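Local coordinates for protein HP0420 homologue (Helicobacter felis, PDB 3LWG) that is of unknown function but adopts a hotdog fold, often associated with thioester chemistry, in a two-chain assembly, at residues E14-C19 and A68-N73; E51-H56 and P89-Q94; K74-I79 and E134-K139; S107-I112 and D127-V132. All coordinates share one frame; numbering follows the deposited sequence.

Contact 1: residues E14-C19 and A68-N73; sequences EGLLVC and ALCALN
L69 touches C19 and V18 where the loop before strand 29-34 runs past the last turn of helix 57-72. Its CB lies 4.2 Å from C19 SG and also 4.2 Å from V18 CG2. CG is anti to the carbonyl carbon (chi1 -79°), and this carries CD1 out to 3.7 Å from C19 SG. The other tip, CD2, leaves the loop and packs on S77 at the start of strand 77-86.

V18 reaches further onto the helix. Its CG2 comes 3.7 Å from the carbonyl O of L69, which also receives the backbone N-H of N73, 2.8 Å from N73 N. On the next residue, C70 SG meets L16 CD1 at 3.7 Å. L16 bridges from there to L30 and F33 of strand 29-34.

N73 leaves the helix with positive phi. Its side chain crosses that of L17 at about a right angle. L17 CD1 sits 3.8 Å from the backbone O of N73. C19 N is hydrogen-bonded to E51 of the second subunit, so the loop also faces the dimer partner.

The chemistry has two parts. C19, V18 and L16 of the loop lay sulfur and methyl groups against L69 and C70 of the helix. The N73 side chain fills the middle of the contact, against the backbone of G15 and L17.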
loop_
_atom_site.group_PDB
_atom_site.type_symbol
_atom_site.label_atom_id
_atom_site.label_comp_id
_atom_site.label_asym_id
_atom_site.label_seq_id
_atom_site.Cartn_x
_atom_site.Cartn_y
_atom_site.Cartn_z
ATOM N N GLU B 14 -6.060 -11.068 -19.089
ATOM C CA GLU B 14 -6.150 -10.650 -20.489
ATOM C C GLU B 14 -6.456 -9.149 -20.711
ATOM O O GLU B 14 -5.648 -8.431 -21.309
ATOM C CB GLU B 14 -7.176 -11.530 -21.221
ATOM C CG GLU B 14 -7.179 -11.361 -22.733
ATOM C CD GLU B 14 -5.877 -11.791 -23.372
ATOM O OE1 GLU B 14 -5.492 -12.975 -23.189
ATOM O OE2 GLU B 14 -5.250 -10.943 -24.059
ATOM N N GLY B 15 -7.610 -8.674 -20.251
ATOM C CA GLY B 15 -7.977 -7.288 -20.518
ATOM C C GLY B 15 -7.501 -6.245 -19.486
ATOM O O GLY B 15 -7.950 -5.091 -19.513
ATOM N N LEU B 16 -6.574 -6.638 -18.619
ATOM C CA LEU B 16 -6.091 -5.720 -17.590
ATOM C C LEU B 16 -5.068 -4.777 -18.214
ATOM O O LEU B 16 -4.149 -5.239 -18.889
ATOM C CB LEU B 16 -5.422 -6.529 -16.529
ATOM C CG LEU B 16 -5.267 -5.894 -15.164
ATOM C CD1 LEU B 16 -6.652 -5.438 -14.593
ATOM C CD2 LEU B 16 -4.609 -6.964 -14.299
ATOM N N LEU B 17 -5.242 -3.478 -18.014
ATOM C CA LEU B 17 -4.428 -2.473 -18.667
ATOM C C LEU B 17 -3.467 -1.891 -17.632
ATOM O O LEU B 17 -2.616 -1.033 -17.970
ATOM C CB LEU B 17 -5.333 -1.352 -19.236
ATOM C CG LEU B 17 -6.344 -1.863 -20.291
ATOM C CD1 LEU B 17 -7.192 -0.699 -20.901
ATOM C CD2 LEU B 17 -5.591 -2.617 -21.391
ATOM N N VAL B 18 -3.627 -2.327 -16.373
ATOM C CA VAL B 18 -2.861 -1.742 -15.279
ATOM C C VAL B 18 -2.127 -2.860 -14.516
ATOM O O VAL B 18 -2.430 -4.056 -14.671
ATOM C CB VAL B 18 -3.783 -1.024 -14.261
ATOM C CG1 VAL B 18 -4.497 0.170 -14.908
ATOM C CG2 VAL B 18 -4.774 -2.024 -13.624
ATOM N N CYS B 19 -1.221 -2.437 -13.654
ATOM C CA CYS B 19 -0.409 -3.341 -12.822
ATOM C C CYS B 19 0.294 -4.419 -13.631
ATOM O O CYS B 19 0.410 -5.567 -13.201
ATOM C CB CYS B 19 -1.259 -3.954 -11.712
ATOM S SG CYS B 19 -1.776 -2.714 -10.497
ATOM N N ALA B 68 -8.139 -1.451 -6.312
ATOM C CA ALA B 68 -8.663 -0.117 -6.697
ATOM C C ALA B 68 -8.237 0.164 -8.157
ATOM O O ALA B 68 -9.034 0.551 -9.015
ATOM C CB ALA B 68 -8.144 0.965 -5.762
ATOM N N LEU B 69 -6.971 -0.062 -8.445
ATOM C CA LEU B 69 -6.492 0.101 -9.811
ATOM C C LEU B 69 -7.226 -0.750 -10.861
ATOM O O LEU B 69 -7.554 -0.277 -11.977
ATOM C CB LEU B 69 -4.965 -0.094 -9.881
ATOM C CG LEU B 69 -4.105 1.106 -9.427
ATOM C CD1 LEU B 69 -2.640 0.689 -9.188
ATOM C CD2 LEU B 69 -4.174 2.347 -10.415
ATOM N N CYS B 70 -7.506 -1.986 -10.509
ATOM C CA CYS B 70 -8.223 -2.907 -11.418
ATOM C C CYS B 70 -9.679 -2.509 -11.648
ATOM O O CYS B 70 -10.211 -2.736 -12.746
ATOM C CB CYS B 70 -8.178 -4.354 -10.892
ATOM S SG CYS B 70 -6.515 -5.042 -10.967
ATOM N N ALA B 71 -10.316 -1.919 -10.631
ATOM C CA ALA B 71 -11.707 -1.441 -10.741
ATOM C C ALA B 71 -11.874 -0.340 -11.802
ATOM O O ALA B 71 -12.840 -0.338 -12.565
ATOM C CB ALA B 71 -12.234 -0.954 -9.380
ATOM N N LEU B 72 -10.924 0.601 -11.846
ATOM C CA LEU B 72 -10.927 1.623 -12.891
ATOM C C LEU B 72 -10.354 1.087 -14.208
ATOM O O LEU B 72 -10.846 1.420 -15.291
ATOM C CB LEU B 72 -10.155 2.868 -12.421
ATOM C CG LEU B 72 -10.074 4.079 -13.344
ATOM C CD1 LEU B 72 -11.471 4.592 -13.430
ATOM C CD2 LEU B 72 -9.154 5.209 -12.761
ATOM N N ASN B 73 -9.298 0.282 -14.109
ATOM C CA ASN B 73 -8.616 -0.336 -15.236
ATOM C C ASN B 73 -8.360 0.666 -16.398
ATOM O O ASN B 73 -8.710 0.352 -17.552
ATOM C CB ASN B 73 -9.405 -1.560 -15.764
ATOM C CG ASN B 73 -8.589 -2.429 -16.686
ATOM O OD1 ASN B 73 -9.153 -3.171 -17.573
ATOM N ND2 ASN B 73 -7.285 -2.399 -16.505
#

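Contact 2: residues E51-H56 and P89-Q94; sequences EDDVVH and PIEIKQ
V55 and I90 join the two segments through one direct backbone hydrogen bond. V55 N donates to I90 O at 2.8 Å, with an N-H...O angle of 151°. Two waters add to it. One receives from I90 N and donates to V55 O, so I90 is tied to V55 twice. The other receives from I92 N and donates to D52 O. A further bond holds 89-94 in shape: E91 N donates to the side-chain OE1 of Q94 at 2.8 Å, across the type II turn from E91 to Q94. The facing segment also turns, with a type I turn from E51 to V54.

The apolar contact is a methyl pair, V55 CG2 with I90 CG2 at 4.2 Å. V55 CG1 is anti to the backbone N (chi1 171°), which leaves CG2 as the methyl turned to I90. Carbons also pack against carbonyl oxygens in van der Waals contact. V55 CG2 lies 3.2 Å from I90 O, and E91 CG lies 3.5 Å from D53 O.

Charge works the other way. D53 OD1 and E91 OE2 come within 4.4 Å. D53 has a counter-charge, a salt bridge to R136 of the second subunit, which probably eases the closeness of the carboxylates.

The segments meet near the start of helix 57-72, for which H56 is the N-cap. V55 and I90 both pack on I60 of that helix and on P44. V54 and P89 touch L78 of the second subunit, and D52 forms a salt bridge with its R21. Short strand 54-55 thus lies between the helix, the loop from strand 77-86 to strand 96-105, and the dimer partner.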
loop_
_atom_site.group_PDB
_atom_site.type_symbol
_atom_site.label_atom_id
_atom_site.label_comp_id
_atom_site.label_asym_id
_atom_site.label_seq_id
_atom_site.Cartn_x
_atom_site.Cartn_y
_atom_site.Cartn_z
ATOM N N GLU B 51 4.611 -8.477 12.770
ATOM C CA GLU B 51 4.738 -9.140 14.104
ATOM C C GLU B 51 4.241 -10.585 13.966
ATOM O O GLU B 51 3.710 -10.976 12.915
ATOM C CB GLU B 51 3.869 -8.417 15.165
ATOM C CG GLU B 51 3.993 -6.902 15.130
ATOM C CD GLU B 51 5.303 -6.377 15.720
ATOM O OE1 GLU B 51 6.156 -7.191 16.162
ATOM O OE2 GLU B 51 5.473 -5.137 15.752
ATOM N N ASP B 52 4.362 -11.397 15.022
ATOM C CA ASP B 52 3.950 -12.796 14.846
ATOM C C ASP B 52 2.497 -12.886 14.377
ATOM O O ASP B 52 2.158 -13.744 13.560
ATOM C CB ASP B 52 4.024 -13.569 16.162
ATOM C CG ASP B 52 5.432 -13.810 16.626
ATOM O OD1 ASP B 52 5.553 -14.126 17.827
ATOM O OD2 ASP B 52 6.389 -13.676 15.826
ATOM N N ASP B 53 1.631 -12.077 14.993
ATOM C CA ASP B 53 0.193 -12.098 14.714
ATOM C C ASP B 53 -0.329 -10.868 14.007
ATOM O O ASP B 53 -1.532 -10.543 14.154
ATOM C CB ASP B 53 -0.596 -12.214 16.011
ATOM C CG ASP B 53 -0.172 -13.408 16.814
ATOM O OD1 ASP B 53 0.473 -14.301 16.209
ATOM O OD2 ASP B 53 -0.467 -13.448 18.029
ATOM N N VAL B 54 0.541 -10.166 13.270
ATOM C CA VAL B 54 0.099 -8.931 12.625
ATOM C C VAL B 54 0.705 -8.821 11.233
ATOM O O VAL B 54 1.922 -8.703 11.091
ATOM C CB VAL B 54 0.466 -7.670 13.435
ATOM C CG1 VAL B 54 -0.042 -6.400 12.660
ATOM C CG2 VAL B 54 -0.149 -7.717 14.864
ATOM N N VAL B 55 -0.155 -8.861 10.203
ATOM C CA VAL B 55 0.308 -8.644 8.816
ATOM C C VAL B 55 0.643 -7.178 8.631
ATOM O O VAL B 55 -0.123 -6.292 9.073
ATOM C CB VAL B 55 -0.774 -9.081 7.803
ATOM C CG1 VAL B 55 -0.419 -8.653 6.336
ATOM C CG2 VAL B 55 -0.938 -10.622 7.881
ATOM N N HIS B 56 1.761 -6.925 7.944
ATOM C CA HIS B 56 2.277 -5.589 7.804
ATOM C C HIS B 56 1.306 -4.751 6.978
ATOM O O HIS B 56 0.688 -5.255 5.990
ATOM C CB HIS B 56 3.613 -5.645 7.055
ATOM C CG HIS B 56 4.298 -4.326 7.039
ATOM N ND1 HIS B 56 4.877 -3.777 5.908
ATOM C CD2 HIS B 56 4.519 -3.461 8.033
ATOM C CE1 HIS B 56 5.423 -2.621 6.221
ATOM N NE2 HIS B 56 5.206 -2.398 7.499
ATOM N N PRO B 89 -6.515 -6.363 13.084
ATOM C CA PRO B 89 -5.236 -7.020 12.734
ATOM C C PRO B 89 -5.478 -8.316 11.966
ATOM O O PRO B 89 -6.392 -9.027 12.334
ATOM C CB PRO B 89 -4.630 -7.381 14.086
ATOM C CG PRO B 89 -5.713 -7.242 15.108
ATOM C CD PRO B 89 -6.845 -6.463 14.527
ATOM N N ILE B 90 -4.683 -8.616 10.951
ATOM C CA ILE B 90 -4.883 -9.793 10.152
ATOM C C ILE B 90 -3.731 -10.706 10.437
ATOM O O ILE B 90 -2.604 -10.248 10.613
ATOM C CB ILE B 90 -4.921 -9.426 8.652
ATOM C CG1 ILE B 90 -5.994 -8.373 8.447
ATOM C CG2 ILE B 90 -5.109 -10.696 7.751
ATOM C CD1 ILE B 90 -7.329 -8.859 8.786
ATOM N N GLU B 91 -4.031 -11.993 10.480
ATOM C CA GLU B 91 -3.031 -13.023 10.681
ATOM C C GLU B 91 -2.778 -13.854 9.445
ATOM O O GLU B 91 -3.631 -13.920 8.554
ATOM C CB GLU B 91 -3.539 -13.945 11.798
ATOM C CG GLU B 91 -3.626 -13.184 13.164
ATOM C CD GLU B 91 -4.198 -14.113 14.216
ATOM O OE1 GLU B 91 -5.284 -13.824 14.691
ATOM O OE2 GLU B 91 -3.560 -15.131 14.531
ATOM N N ILE B 92 -1.660 -14.582 9.425
ATOM C CA ILE B 92 -1.451 -15.518 8.326
ATOM C C ILE B 92 -2.617 -16.477 8.187
ATOM O O ILE B 92 -3.265 -16.827 9.167
ATOM C CB ILE B 92 -0.180 -16.384 8.502
ATOM C CG1 ILE B 92 -0.177 -17.010 9.897
ATOM C CG2 ILE B 92 1.031 -15.533 8.235
ATOM C CD1 ILE B 92 -0.889 -18.423 9.966
ATOM N N LYS B 93 -2.838 -16.907 6.960
ATOM C CA LYS B 93 -3.844 -17.907 6.633
ATOM C C LYS B 93 -5.242 -17.326 6.462
ATOM O O LYS B 93 -6.076 -17.962 5.851
ATOM C CB LYS B 93 -3.878 -19.030 7.686
ATOM C CG LYS B 93 -2.731 -20.002 7.514
ATOM C CD LYS B 93 -2.852 -21.199 8.450
ATOM C CE LYS B 93 -2.243 -22.410 7.763
ATOM N NZ LYS B 93 -2.696 -23.769 8.256
ATOM N N GLN B 94 -5.496 -16.132 6.992
ATOM C CA GLN B 94 -6.842 -15.574 6.872
ATOM C C GLN B 94 -7.070 -15.067 5.472
ATOM O O GLN B 94 -6.325 -14.182 5.027
ATOM C CB GLN B 94 -7.003 -14.388 7.791
ATOM C CG GLN B 94 -7.167 -14.663 9.276
ATOM C CD GLN B 94 -7.537 -13.336 9.996
ATOM O OE1 GLN B 94 -6.692 -12.707 10.654
ATOM N NE2 GLN B 94 -8.800 -12.904 9.839
HETATM O O HOH W 1 -0.064 -14.450 11.947
HETATM O O HOH W 2 -2.895 -6.771 9.762
#

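Contact 3: residues K74-I79 and E134-K139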
loop_
_atom_site.group_PDB
_atom_site.type_symbol
_atom_site.label_atom_id
_atom_site.label_comp_id
_atom_site.label_asym_id
_atom_site.label_seq_id
_atom_site.Cartn_x
_atom_site.Cartn_y
_atom_site.Cartn_z
ATOM N N LYS B 74 -7.780 1.821 -16.086
ATOM C CA LYS B 74 -7.409 2.806 -17.112
ATOM C C LYS B 74 -5.893 2.798 -17.394
ATOM O O LYS B 74 -5.086 2.936 -16.489
ATOM C CB LYS B 74 -7.822 4.226 -16.697
ATOM C CG LYS B 74 -9.312 4.539 -16.718
ATOM C CD LYS B 74 -9.901 4.201 -18.092
ATOM C CE LYS B 74 -11.392 4.601 -18.173
ATOM N NZ LYS B 74 -11.626 5.867 -17.377
ATOM N N LYS B 75 -5.499 2.683 -18.657
ATOM C CA LYS B 75 -4.088 2.796 -18.993
ATOM C C LYS B 75 -3.525 4.113 -18.469
ATOM O O LYS B 75 -4.220 5.150 -18.397
ATOM C CB LYS B 75 -3.876 2.778 -20.512
ATOM C CG LYS B 75 -5.057 2.227 -21.261
ATOM C CD LYS B 75 -5.273 2.981 -22.604
ATOM C CE LYS B 75 -6.583 2.549 -23.243
ATOM N NZ LYS B 75 -6.448 1.137 -23.753
ATOM N N ASN B 76 -2.272 4.061 -18.074
ATOM C CA ASN B 76 -1.583 5.249 -17.609
ATOM C C ASN B 76 -2.168 5.838 -16.336
ATOM O O ASN B 76 -2.153 7.057 -16.137
ATOM C CB ASN B 76 -1.592 6.317 -18.706
ATOM C CG ASN B 76 -0.853 5.895 -19.937
ATOM O OD1 ASN B 76 -0.271 4.819 -20.020
ATOM N ND2 ASN B 76 -0.856 6.770 -20.916
ATOM N N SER B 77 -2.625 4.983 -15.430
ATOM C CA SER B 77 -3.216 5.499 -14.198
ATOM C C SER B 77 -2.285 5.192 -13.026
ATOM O O SER B 77 -1.497 4.228 -13.073
ATOM C CB SER B 77 -4.616 4.866 -13.941
ATOM O OG SER B 77 -4.538 3.458 -13.946
ATOM N N LEU B 78 -2.320 6.029 -11.998
ATOM C CA LEU B 78 -1.706 5.615 -10.741
ATOM C C LEU B 78 -2.416 6.156 -9.537
ATOM O O LEU B 78 -3.189 7.126 -9.597
ATOM C CB LEU B 78 -0.198 5.913 -10.656
ATOM C CG LEU B 78 0.168 7.324 -11.085
ATOM C CD1 LEU B 78 -0.455 8.259 -10.152
ATOM C CD2 LEU B 78 1.678 7.538 -11.150
ATOM N N ILE B 79 -2.144 5.504 -8.425
ATOM C CA ILE B 79 -2.748 5.926 -7.187
ATOM C C ILE B 79 -2.102 7.223 -6.742
ATOM O O ILE B 79 -0.862 7.282 -6.633
ATOM C CB ILE B 79 -2.512 4.913 -6.031
ATOM C CG1 ILE B 79 -3.064 3.511 -6.389
ATOM C CG2 ILE B 79 -3.165 5.473 -4.806
ATOM C CD1 ILE B 79 -4.514 3.413 -6.296
ATOM N N GLU B 134 -1.369 11.471 -19.600
ATOM C CA GLU B 134 -1.242 11.343 -21.041
ATOM C C GLU B 134 0.124 10.789 -21.470
ATOM O O GLU B 134 0.216 10.126 -22.495
ATOM C CB GLU B 134 -1.587 12.660 -21.756
ATOM C CG GLU B 134 -0.629 13.827 -21.527
ATOM C CD GLU B 134 -0.418 14.678 -22.816
ATOM O OE1 GLU B 134 -1.376 14.832 -23.623
ATOM O OE2 GLU B 134 0.718 15.177 -23.021
ATOM N N LYS B 135 1.172 11.023 -20.683
ATOM C CA LYS B 135 2.528 10.609 -21.097
ATOM C C LYS B 135 3.083 9.507 -20.209
ATOM O O LYS B 135 2.742 9.434 -19.015
ATOM C CB LYS B 135 3.508 11.782 -21.053
ATOM C CG LYS B 135 3.086 12.997 -21.862
ATOM C CD LYS B 135 3.950 14.163 -21.482
ATOM C CE LYS B 135 3.255 15.496 -21.730
ATOM N NZ LYS B 135 4.192 16.631 -21.448
ATOM N N ARG B 136 3.903 8.646 -20.815
ATOM C CA ARG B 136 4.765 7.710 -20.092
ATOM C C ARG B 136 6.164 7.867 -20.650
ATOM O O ARG B 136 6.328 8.165 -21.841
ATOM C CB ARG B 136 4.334 6.264 -20.333
ATOM C CG ARG B 136 2.864 6.030 -20.043
ATOM C CD ARG B 136 2.662 6.021 -18.522
ATOM N NE ARG B 136 3.256 4.843 -17.877
ATOM C CZ ARG B 136 2.656 3.657 -17.796
ATOM N NH1 ARG B 136 1.473 3.482 -18.373
ATOM N NH2 ARG B 136 3.225 2.658 -17.104
ATOM N N PRO B 137 7.176 7.611 -19.818
ATOM C CA PRO B 137 7.002 7.179 -18.419
ATOM C C PRO B 137 6.347 8.266 -17.537
ATOM O O PRO B 137 6.340 9.449 -17.883
ATOM C CB PRO B 137 8.440 6.899 -17.956
ATOM C CG PRO B 137 9.316 7.634 -18.948
ATOM C CD PRO B 137 8.587 7.596 -20.237
ATOM N N PHE B 138 5.801 7.850 -16.406
ATOM C CA PHE B 138 5.018 8.749 -15.568
ATOM C C PHE B 138 5.743 9.990 -15.170
ATOM O O PHE B 138 5.127 11.027 -14.997
ATOM C CB PHE B 138 4.551 8.019 -14.304
ATOM C CG PHE B 138 3.403 7.094 -14.551
ATOM C CD1 PHE B 138 2.178 7.592 -14.970
ATOM C CD2 PHE B 138 3.531 5.721 -14.337
ATOM C CE1 PHE B 138 1.088 6.717 -15.186
ATOM C CE2 PHE B 138 2.459 4.853 -14.543
ATOM C CZ PHE B 138 1.232 5.358 -14.962
ATOM N N LYS B 139 7.055 9.876 -14.975
ATOM C CA LYS B 139 7.795 11.010 -14.466
ATOM C C LYS B 139 7.696 12.225 -15.415
ATOM O O LYS B 139 7.850 13.353 -14.953
ATOM C CB LYS B 139 9.259 10.636 -14.177
ATOM C CG LYS B 139 10.043 10.294 -15.429
ATOM C CD LYS B 139 11.493 9.958 -15.129
ATOM C CE LYS B 139 12.081 9.161 -16.303
ATOM N NZ LYS B 139 13.584 9.269 -16.406
#
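F138 packs on L78 and N76 where the tail after strand 121-132 folds back on the turn that opens strand 77-86, an outermost strand of the hotdog sheet within this chain. L78 CD2 lies over one ring face, 3.9 Å from the ring centroid and 14° off its normal, a CH-pi contact. L78 CG sits between the backbone N and the carbonyl carbon (chi1 47°), which aims this methyl at the ring. The R136 guanidinium covers the opposite face, offset toward the rim. At the ring edge, F138 CE1 is 3.4 Å from N76 O.

R136 is also bound to N76. Its NH1 donates to N76 OD1 at 2.7 Å, and the acceptor lies in the guanidinium plane. The amide stands almost perpendicular to that plane. The R136 chain bends at chi2 and chi3, bringing NH1 back over N76.

The next shell fixes both partners. N76 ND2 is hydrogen-bonded to F133 O, so both ends of the amide are used. R136 NH2 forms a salt bridge with D53 of the second subunit, and F138 N bonds to the same aspartate. This ties the tail to the dimer partner. A cis peptide before P137 shapes the bend between R136 and F138. The type II turn from K74 to S77 presents N76, and across it S77 OG donates to K74 O at 2.7 Å.

Contact 4: residues S107-I112 and D127-V132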
loop_
_atom_site.group_PDB
_atom_site.type_symbol
_atom_site.label_atom_id
_atom_site.label_comp_id
_atom_site.label_asym_id
_atom_site.label_seq_id
_atom_site.Cartn_x
_atom_site.Cartn_y
_atom_site.Cartn_z
ATOM N N SER B 107 -12.587 12.402 -16.472
ATOM C CA SER B 107 -11.597 11.982 -17.452
ATOM C C SER B 107 -10.175 12.009 -16.853
ATOM O O SER B 107 -9.240 11.347 -17.350
ATOM C CB SER B 107 -11.691 12.845 -18.716
ATOM O OG SER B 107 -10.415 13.070 -19.272
ATOM N N LYS B 108 -10.065 12.749 -15.763
ATOM C CA LYS B 108 -8.798 13.179 -15.175
ATOM C C LYS B 108 -8.463 12.339 -13.919
ATOM O O LYS B 108 -7.327 11.873 -13.720
ATOM C CB LYS B 108 -9.011 14.637 -14.771
ATOM C CG LYS B 108 -10.341 15.213 -15.377
ATOM C CD LYS B 108 -10.298 15.271 -16.956
ATOM C CE LYS B 108 -11.655 15.658 -17.623
ATOM N NZ LYS B 108 -11.559 15.990 -19.132
ATOM N N LYS B 109 -9.499 12.141 -13.110
ATOM C CA LYS B 109 -9.384 11.658 -11.731
ATOM C C LYS B 109 -10.599 10.840 -11.323
ATOM O O LYS B 109 -11.730 11.166 -11.706
ATOM C CB LYS B 109 -9.327 12.853 -10.817
ATOM C CG LYS B 109 -9.520 12.591 -9.377
ATOM C CD LYS B 109 -9.719 13.900 -8.629
ATOM C CE LYS B 109 -10.199 13.681 -7.178
ATOM N NZ LYS B 109 -9.945 14.842 -6.244
ATOM N N SER B 110 -10.352 9.819 -10.496
ATOM C CA SER B 110 -11.405 8.924 -10.001
ATOM C C SER B 110 -11.183 8.614 -8.522
ATOM O O SER B 110 -10.037 8.677 -8.030
ATOM C CB SER B 110 -11.426 7.590 -10.772
ATOM O OG SER B 110 -11.717 7.786 -12.153
ATOM N N THR B 111 -12.291 8.361 -7.816
ATOM C CA THR B 111 -12.243 7.905 -6.410
ATOM C C THR B 111 -12.788 6.507 -6.407
ATOM O O THR B 111 -13.815 6.243 -7.073
ATOM C CB THR B 111 -13.041 8.847 -5.463
ATOM O OG1 THR B 111 -12.552 10.175 -5.662
ATOM C CG2 THR B 111 -12.795 8.432 -4.027
ATOM N N ILE B 112 -12.084 5.591 -5.726
ATOM C CA ILE B 112 -12.491 4.173 -5.730
ATOM C C ILE B 112 -12.625 3.775 -4.263
ATOM O O ILE B 112 -11.692 3.958 -3.505
ATOM C CB ILE B 112 -11.424 3.238 -6.424
ATOM C CG1 ILE B 112 -11.433 3.330 -7.971
ATOM C CG2 ILE B 112 -11.816 1.750 -6.203
ATOM C CD1 ILE B 112 -11.336 4.662 -8.579
ATOM N N ASP B 127 -10.721 4.814 0.819
ATOM C CA ASP B 127 -10.984 5.489 -0.432
ATOM C C ASP B 127 -9.633 5.802 -1.094
ATOM O O ASP B 127 -8.735 6.353 -0.454
ATOM C CB ASP B 127 -11.798 6.778 -0.199
ATOM C CG ASP B 127 -13.227 6.499 0.256
ATOM O OD1 ASP B 127 -13.849 5.541 -0.227
ATOM O OD2 ASP B 127 -13.730 7.236 1.105
ATOM N N PHE B 128 -9.515 5.459 -2.372
ATOM C CA PHE B 128 -8.285 5.706 -3.141
ATOM C C PHE B 128 -8.570 6.714 -4.248
ATOM O O PHE B 128 -9.571 6.592 -4.923
ATOM C CB PHE B 128 -7.808 4.413 -3.766
ATOM C CG PHE B 128 -7.383 3.410 -2.737
ATOM C CD1 PHE B 128 -6.049 3.202 -2.487
ATOM C CD2 PHE B 128 -8.321 2.724 -1.991
ATOM C CE1 PHE B 128 -5.644 2.307 -1.547
ATOM C CE2 PHE B 128 -7.923 1.802 -1.000
ATOM C CZ PHE B 128 -6.585 1.593 -0.785
ATOM N N GLU B 129 -7.680 7.687 -4.432
ATOM C CA GLU B 129 -7.787 8.590 -5.590
ATOM C C GLU B 129 -6.776 8.153 -6.611
ATOM O O GLU B 129 -5.645 7.787 -6.262
ATOM C CB GLU B 129 -7.494 10.030 -5.156
ATOM C CG GLU B 129 -8.692 10.609 -4.478
ATOM C CD GLU B 129 -8.451 12.001 -3.939
ATOM O OE1 GLU B 129 -7.315 12.286 -3.504
ATOM O OE2 GLU B 129 -9.407 12.810 -3.947
ATOM N N ILE B 130 -7.212 8.124 -7.866
ATOM C CA ILE B 130 -6.394 7.646 -8.958
ATOM C C ILE B 130 -6.402 8.722 -10.031
ATOM O O ILE B 130 -7.457 9.264 -10.364
ATOM C CB ILE B 130 -6.954 6.345 -9.536
ATOM C CG1 ILE B 130 -6.839 5.226 -8.497
ATOM C CG2 ILE B 130 -6.200 5.956 -10.843
ATOM C CD1 ILE B 130 -7.344 3.844 -8.967
ATOM N N LEU B 131 -5.227 8.992 -10.566
ATOM C CA LEU B 131 -5.089 9.967 -11.631
ATOM C C LEU B 131 -4.695 9.248 -12.907
ATOM O O LEU B 131 -3.989 8.252 -12.861
ATOM C CB LEU B 131 -4.000 10.970 -11.254
ATOM C CG LEU B 131 -4.329 11.832 -10.043
ATOM C CD1 LEU B 131 -3.092 12.687 -9.679
ATOM C CD2 LEU B 131 -5.541 12.706 -10.293
ATOM N N VAL B 132 -5.149 9.779 -14.050
ATOM C CA VAL B 132 -4.823 9.223 -15.364
ATOM C C VAL B 132 -4.019 10.253 -16.147
ATOM O O VAL B 132 -4.424 11.426 -16.229
ATOM C CB VAL B 132 -6.086 8.949 -16.152
ATOM C CG1 VAL B 132 -5.742 8.320 -17.526
ATOM C CG2 VAL B 132 -7.010 8.028 -15.342
#
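K109 and E129 reach across two antiparallel strands and meet in a salt bridge. K109 NZ lies 3.1 Å from E129 OE2, approaching from above the carboxylate plane. Both chains are extended, and they cross obliquely. K109 CG is anti to the backbone N (chi1 166°), and the chain leans along the strand toward E129, not straight across to its pair partner L131. L131 CD2 still touches K109 CB at 3.8 Å. On the same face T111 and E129 lie side by side and point the same way, with T111 OG1 4.1 Å from E129 CG. This face is partly open to solvent.

The other face is buried. I112 and I130 cross obliquely and meet through their CD1 methyls, 4.1 Å apart. S110 shares this face, and its OG is hydrogen-bonded to T105 of the neighbouring strand. The F128 ring turns away toward A64 and S65 of helix 57-72, and I112 O lies at its edge. I130 and S110 both touch L72 of that helix.

The backbones set this alternation. S110 with I130 and I112 with F128 are hydrogen-bonded pairs, each with two bonds, such as I112 N to F128 O at 2.8 Å. K109 with L131 and T111 with E129 are non-hydrogen-bonded pairs. V132 N to K108 O, 3.0 Å, extends the pairing to K108, just before strand 109-118. The strand axes run at 161°. This is an antiparallel beta hairpin of the hotdog fold, with one face against the central helix and a more polar face outside.

Contacts 1, 3 and 4 cluster at one end of the fold, with centres 12 to 13 Å apart, and each touches the other two. Contact 2 lies on the opposite side of the chain's centre, its centre 27 to 33 Å from theirs. Helix 57-72 spans the gap: contact 2 sits near its start and contact 1 at its end. Contacts 3 and 4 share the sheet, since strands 77-86 and 121-132 are neighbours. Along the chain, contact 2 alternates with contacts 1 and 3, and contact 4 falls between the two segments of contact 3. Contacts 1, 2 and 3 all reach the second subunit, so both ends of the fold help build the dimer.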